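Local coordinates for protein carbohydrate kinase, pfkB family (Enterococcus faecalis, PDB 3KTN) that probably phosphorylates a sugar acid such as 2-keto-3-deoxygluconate, as a putative carbohydrate kinase of the PfkB (ribokinase-like) family, at residues R243-Q247 with N248-L252; Q324-H327 with V328-P332. One frame throughout, in Å; residues are numbered along the deposited sequence.

Interaction 1 of 2, residues R243-Q247 with N248-L252; sequences RSHSQ and NQNYL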
loop_
_atom_site.group_PDB
_atom_site.type_symbol
_atom_site.label_atom_id
_atom_site.label_comp_id
_atom_site.label_asym_id
_atom_site.label_seq_id
_atom_site.Cartn_x
_atom_site.Cartn_y
_atom_site.Cartn_z
ATOM N N ARG A 243 16.671 28.603 14.091
ATOM C CA ARG A 243 17.113 27.908 12.890
ATOM C C ARG A 243 18.036 28.831 12.116
ATOM O O ARG A 243 17.773 30.026 11.990
ATOM C CB ARG A 243 15.913 27.537 12.016
ATOM C CG ARG A 243 14.976 26.533 12.655
ATOM C CD ARG A 243 13.632 26.501 11.947
ATOM N NE ARG A 243 12.666 25.681 12.674
ATOM C CZ ARG A 243 12.667 24.352 12.680
ATOM N NH1 ARG A 243 13.584 23.686 11.991
ATOM N NH2 ARG A 243 11.758 23.688 13.389
ATOM N N SER A 244 19.126 28.275 11.606
ATOM C CA SER A 244 20.087 29.051 10.839
ATOM C C SER A 244 20.570 28.206 9.674
ATOM O O SER A 244 20.324 27.000 9.629
ATOM C CB SER A 244 21.275 29.457 11.720
ATOM O OG SER A 244 21.936 28.322 12.260
ATOM N N HIS A 245 21.251 28.837 8.726
ATOM C CA HIS A 245 21.756 28.107 7.579
ATOM C C HIS A 245 23.025 28.714 7.013
ATOM O O HIS A 245 23.065 29.892 6.664
ATOM C CB HIS A 245 20.696 28.032 6.473
ATOM C CG HIS A 245 20.386 29.352 5.837
ATOM N ND1 HIS A 245 19.727 30.363 6.504
ATOM C CD2 HIS A 245 20.658 29.832 4.601
ATOM C CE1 HIS A 245 19.607 31.409 5.706
ATOM N NE2 HIS A 245 20.165 31.113 4.544
ATOM N N SER A 246 24.072 27.904 6.950
ATOM C CA SER A 246 25.333 28.335 6.375
ATOM C C SER A 246 25.198 27.853 4.941
ATOM O O SER A 246 24.149 27.323 4.572
ATOM C CB SER A 246 26.509 27.643 7.065
ATOM O OG SER A 246 26.616 28.050 8.420
ATOM N N GLN A 247 26.225 28.030 4.121
ATOM C CA GLN A 247 26.113 27.567 2.747
ATOM C C GLN A 247 26.077 26.042 2.755
ATOM O O GLN A 247 26.979 25.397 3.296
ATOM C CB GLN A 247 27.289 28.064 1.903
ATOM C CG GLN A 247 27.077 27.874 0.403
ATOM C CD GLN A 247 28.218 28.424 -0.432
ATOM O OE1 GLN A 247 28.591 29.593 -0.302
ATOM N NE2 GLN A 247 28.774 27.586 -1.302
ATOM N N ASN A 248 25.017 25.481 2.174
ATOM C CA ASN A 248 24.824 24.034 2.086
ATOM C C ASN A 248 24.087 23.392 3.257
ATOM O O ASN A 248 23.228 22.533 3.049
ATOM C CB ASN A 248 26.167 23.312 1.919
ATOM C CG ASN A 248 26.753 23.472 0.535
ATOM O OD1 ASN A 248 26.966 24.589 0.059
ATOM N ND2 ASN A 248 27.025 22.347 -0.121
ATOM N N GLN A 249 24.411 23.803 4.481
ATOM C CA GLN A 249 23.796 23.204 5.664
ATOM C C GLN A 249 22.808 24.049 6.463
ATOM O O GLN A 249 22.881 25.277 6.478
ATOM C CB GLN A 249 24.888 22.731 6.620
ATOM C CG GLN A 249 25.969 21.891 5.980
ATOM C CD GLN A 249 26.919 21.315 7.008
ATOM O OE1 GLN A 249 26.516 20.530 7.868
ATOM N NE2 GLN A 249 28.187 21.708 6.933
ATOM N N ASN A 250 21.889 23.360 7.135
ATOM C CA ASN A 250 20.895 23.994 7.994
ATOM C C ASN A 250 21.225 23.570 9.420
ATOM O O ASN A 250 21.729 22.471 9.645
ATOM C CB ASN A 250 19.483 23.539 7.633
ATOM C CG ASN A 250 19.005 24.118 6.318
ATOM O OD1 ASN A 250 18.986 25.336 6.135
ATOM N ND2 ASN A 250 18.608 23.248 5.395
ATOM N N TYR A 251 20.940 24.437 10.383
ATOM C CA TYR A 251 21.250 24.129 11.772
ATOM C C TYR A 251 20.120 24.464 12.720
ATOM O O TYR A 251 19.285 25.319 12.442
ATOM C CB TYR A 251 22.489 24.905 12.215
ATOM C CG TYR A 251 23.724 24.607 11.411
ATOM C CD1 TYR A 251 24.634 23.640 11.831
ATOM C CD2 TYR A 251 23.988 25.297 10.227
ATOM C CE1 TYR A 251 25.782 23.366 11.094
ATOM C CE2 TYR A 251 25.131 25.032 9.478
ATOM C CZ TYR A 251 26.023 24.066 9.918
ATOM O OH TYR A 251 27.159 23.799 9.190
ATOM N N LEU A 252 20.111 23.782 13.855
ATOM C CA LEU A 252 19.120 24.033 14.873
ATOM C C LEU A 252 19.885 24.332 16.150
ATOM O O LEU A 252 20.872 23.669 16.462
ATOM C CB LEU A 252 18.223 22.815 15.088
ATOM C CG LEU A 252 17.054 23.109 16.035
ATOM C CD1 LEU A 252 16.090 24.072 15.335
ATOM C CD2 LEU A 252 16.337 21.817 16.434
HETATM O O HOH W 1 20.751 27.602 14.531
#
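The beta hairpin of strands 237-245 and 250-257 reverses here, and S244 faces Y251 as its antiparallel hydrogen-bonded pair. S244 N donates to Y251 O at 3.1 Å with an N-H...O angle of 166°, and Y251 N returns a nearly as straight bond to S244 O at 2.7 Å. R243 with L252 and H245 with N250 are the flanking non-hydrogen-bonded pairs. Nearer the turn the pairing weakens: S246 N reaches Q249 O at 2.9 Å but bends to 129°, and Q249 N to Q247 O is also weak.

The S244 and Y251 side chains share one face of the ribbon. Y251 CG stands anti to its carbonyl carbon (chi1 -60°), which sends the ring alongside strand 243-245 toward the turn, its edge facing S244 O, H245 CA and S246 N. S246 OG approaches CE2 of this ring obliquely, at 3.5 Å. S244 OG sits 3.5 Å from Y251 CB and binds a water at 2.7 Å; that water also donates a weak bond to Y251 O. Beyond these segments, K267 makes a cation-pi contact with the Y251 ring.

On the other face R243 and L252 run side by side. The extended arginine lays its CG 3.8 Å from L252 CD1, and the same methyl lies over one face of the guanidinium, displaced toward its rim. R243 NH1 is hydrogen-bonded to H311. Further along this face N250 OD1 approaches H245 CB, while the imidazole leads away and packs on N333 of a second subunit.

L252 bonds through its backbone to R268 in strand 262-269, and N250 to L270 just beyond its end, as expected of an antiparallel hairpin near one end of the central sheet in the ribokinase-like fold, with strand 262-269 outermost.

Interaction 2 of 2, residues Q324-H327 with V328-P332; sequences QVNH and VLEHP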
loop_
_atom_site.group_PDB
_atom_site.type_symbol
_atom_site.label_atom_id
_atom_site.label_comp_id
_atom_site.label_asym_id
_atom_site.label_seq_id
_atom_site.Cartn_x
_atom_site.Cartn_y
_atom_site.Cartn_z
ATOM N N GLN A 324 17.741 6.879 23.590
ATOM C CA GLN A 324 18.001 7.180 22.189
ATOM C C GLN A 324 18.693 8.532 22.046
ATOM O O GLN A 324 19.682 8.662 21.325
ATOM C CB GLN A 324 16.687 7.165 21.401
ATOM C CG GLN A 324 16.786 7.676 19.969
ATOM C CD GLN A 324 15.432 7.685 19.266
ATOM O OE1 GLN A 324 14.423 8.102 19.841
ATOM N NE2 GLN A 324 15.410 7.234 18.016
ATOM N N VAL A 325 18.169 9.538 22.738
ATOM C CA VAL A 325 18.743 10.881 22.694
ATOM C C VAL A 325 20.175 10.850 23.227
ATOM O O VAL A 325 21.085 11.416 22.621
ATOM C CB VAL A 325 17.913 11.874 23.547
ATOM C CG1 VAL A 325 18.529 13.261 23.478
ATOM C CG2 VAL A 325 16.467 11.901 23.061
ATOM N N ASN A 326 20.367 10.187 24.366
ATOM C CA ASN A 326 21.688 10.078 24.982
ATOM C C ASN A 326 22.650 9.309 24.086
ATOM O O ASN A 326 23.844 9.587 24.076
ATOM C CB ASN A 326 21.584 9.390 26.349
ATOM C CG ASN A 326 21.014 10.305 27.421
ATOM O OD1 ASN A 326 20.562 9.843 28.470
ATOM N ND2 ASN A 326 21.046 11.608 27.168
ATOM N N HIS A 327 22.135 8.336 23.337
ATOM C CA HIS A 327 22.993 7.566 22.443
ATOM C C HIS A 327 23.500 8.477 21.329
ATOM O O HIS A 327 24.650 8.381 20.906
ATOM C CB HIS A 327 22.233 6.373 21.859
ATOM C CG HIS A 327 23.015 5.597 20.844
ATOM N ND1 HIS A 327 23.158 6.017 19.536
ATOM C CD2 HIS A 327 23.725 4.451 20.953
ATOM C CE1 HIS A 327 23.926 5.161 18.885
ATOM N NE2 HIS A 327 24.284 4.201 19.723
ATOM N N VAL A 328 22.649 9.377 20.855
ATOM C CA VAL A 328 23.073 10.294 19.804
ATOM C C VAL A 328 24.164 11.221 20.353
ATOM O O VAL A 328 25.153 11.496 19.676
ATOM C CB VAL A 328 21.887 11.133 19.282
ATOM C CG1 VAL A 328 22.378 12.177 18.294
ATOM C CG2 VAL A 328 20.869 10.221 18.618
ATOM N N LEU A 329 23.989 11.687 21.586
ATOM C CA LEU A 329 24.974 12.573 22.210
ATOM C C LEU A 329 26.287 11.855 22.508
ATOM O O LEU A 329 27.366 12.357 22.199
ATOM C CB LEU A 329 24.417 13.155 23.515
ATOM C CG LEU A 329 23.418 14.305 23.401
ATOM C CD1 LEU A 329 22.808 14.598 24.761
ATOM C CD2 LEU A 329 24.126 15.536 22.853
ATOM N N GLU A 330 26.185 10.673 23.102
ATOM C CA GLU A 330 27.354 9.889 23.472
ATOM C C GLU A 330 28.031 9.127 22.342
ATOM O O GLU A 330 29.237 8.886 22.397
ATOM C CB GLU A 330 26.978 8.908 24.580
ATOM C CG GLU A 330 26.671 9.566 25.913
ATOM C CD GLU A 330 25.906 8.651 26.847
ATOM O OE1 GLU A 330 26.244 7.449 26.907
ATOM O OE2 GLU A 330 24.971 9.134 27.523
ATOM N N HIS A 331 27.269 8.740 21.325
ATOM C CA HIS A 331 27.832 7.981 20.207
ATOM C C HIS A 331 27.365 8.538 18.867
ATOM O O HIS A 331 26.544 7.932 18.177
ATOM C CB HIS A 331 27.428 6.513 20.338
ATOM C CG HIS A 331 27.783 5.913 21.662
ATOM N ND1 HIS A 331 29.084 5.646 22.033
ATOM C CD2 HIS A 331 27.012 5.574 22.721
ATOM C CE1 HIS A 331 29.098 5.168 23.264
ATOM N NE2 HIS A 331 27.854 5.115 23.704
ATOM N N PRO A 332 27.900 9.704 18.483
ATOM C CA PRO A 332 27.600 10.429 17.245
ATOM C C PRO A 332 27.895 9.675 15.949
ATOM O O PRO A 332 27.297 9.966 14.913
ATOM C CB PRO A 332 28.461 11.688 17.364
ATOM C CG PRO A 332 28.612 11.870 18.839
ATOM C CD PRO A 332 28.848 10.467 19.312
#
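H327 O accepts the backbone N-H of H331 at 2.7 Å, the shortest hydrogen bond between residues 324-327 and 328-332. Its N-H...O angle of 144° is less straight than that of the preceding bond, from E330 N to N326 O at 2.8 Å. V328 N to Q324 O and L329 N to V325 O complete four successive i to i+4 bonds. H331 is already the first residue to leave helical backbone angles, so the last of these bonds spans the helix end.

The two histidines meet beside it. H327 holds CG anti to its backbone N, and H331 places its CB over one face of the H327 ring, 4.1 Å from the centroid and 16° off the normal. This is a CH-pi contact. The rings themselves meet obliquely, with planes at 49°, and their CD2 atoms are 3.9 Å apart.

N326 and E330 form a second i to i+4 pair, their side chains lying alongside each other. The E330 carboxylate brings OE2 to 3.6 Å from N326 CB, a contact with carbon.

V325 and L329 meet helix 296-310 through residues including F302 and V305, whereas V328 touches R268 of the same chain and I98 of a third subunit. The regular bond series, with a nonhelical H331 closing it and P332 following, is characteristic of the C-terminal end of an amphipathic alpha-helix, here helix 322-330 packed against helix 296-310.

How the interactions relate
Interactions 1 and 2 occur in series along the chain, their centres 21 Å apart and their nearest atoms about 11 Å apart, without touching. Both are local and rest on backbone hydrogen bonds, but interaction 1 pairs two strands at the surface, whereas interaction 2 follows one partly buried helix. In the hairpin the extended strands send successive side chains to alternate faces while the cross-strand bonds fix the register; in the helix, side chains i and i+4 meet on one side. Strand 262-269 relates them indirectly: R268 bonds to the hairpin through L252 and also meets V328 and L329. Both also touch neighbouring subunits. The R243 side chain is about 8 Å from bound magnesium, while 324-332 lies away from the annotated sites.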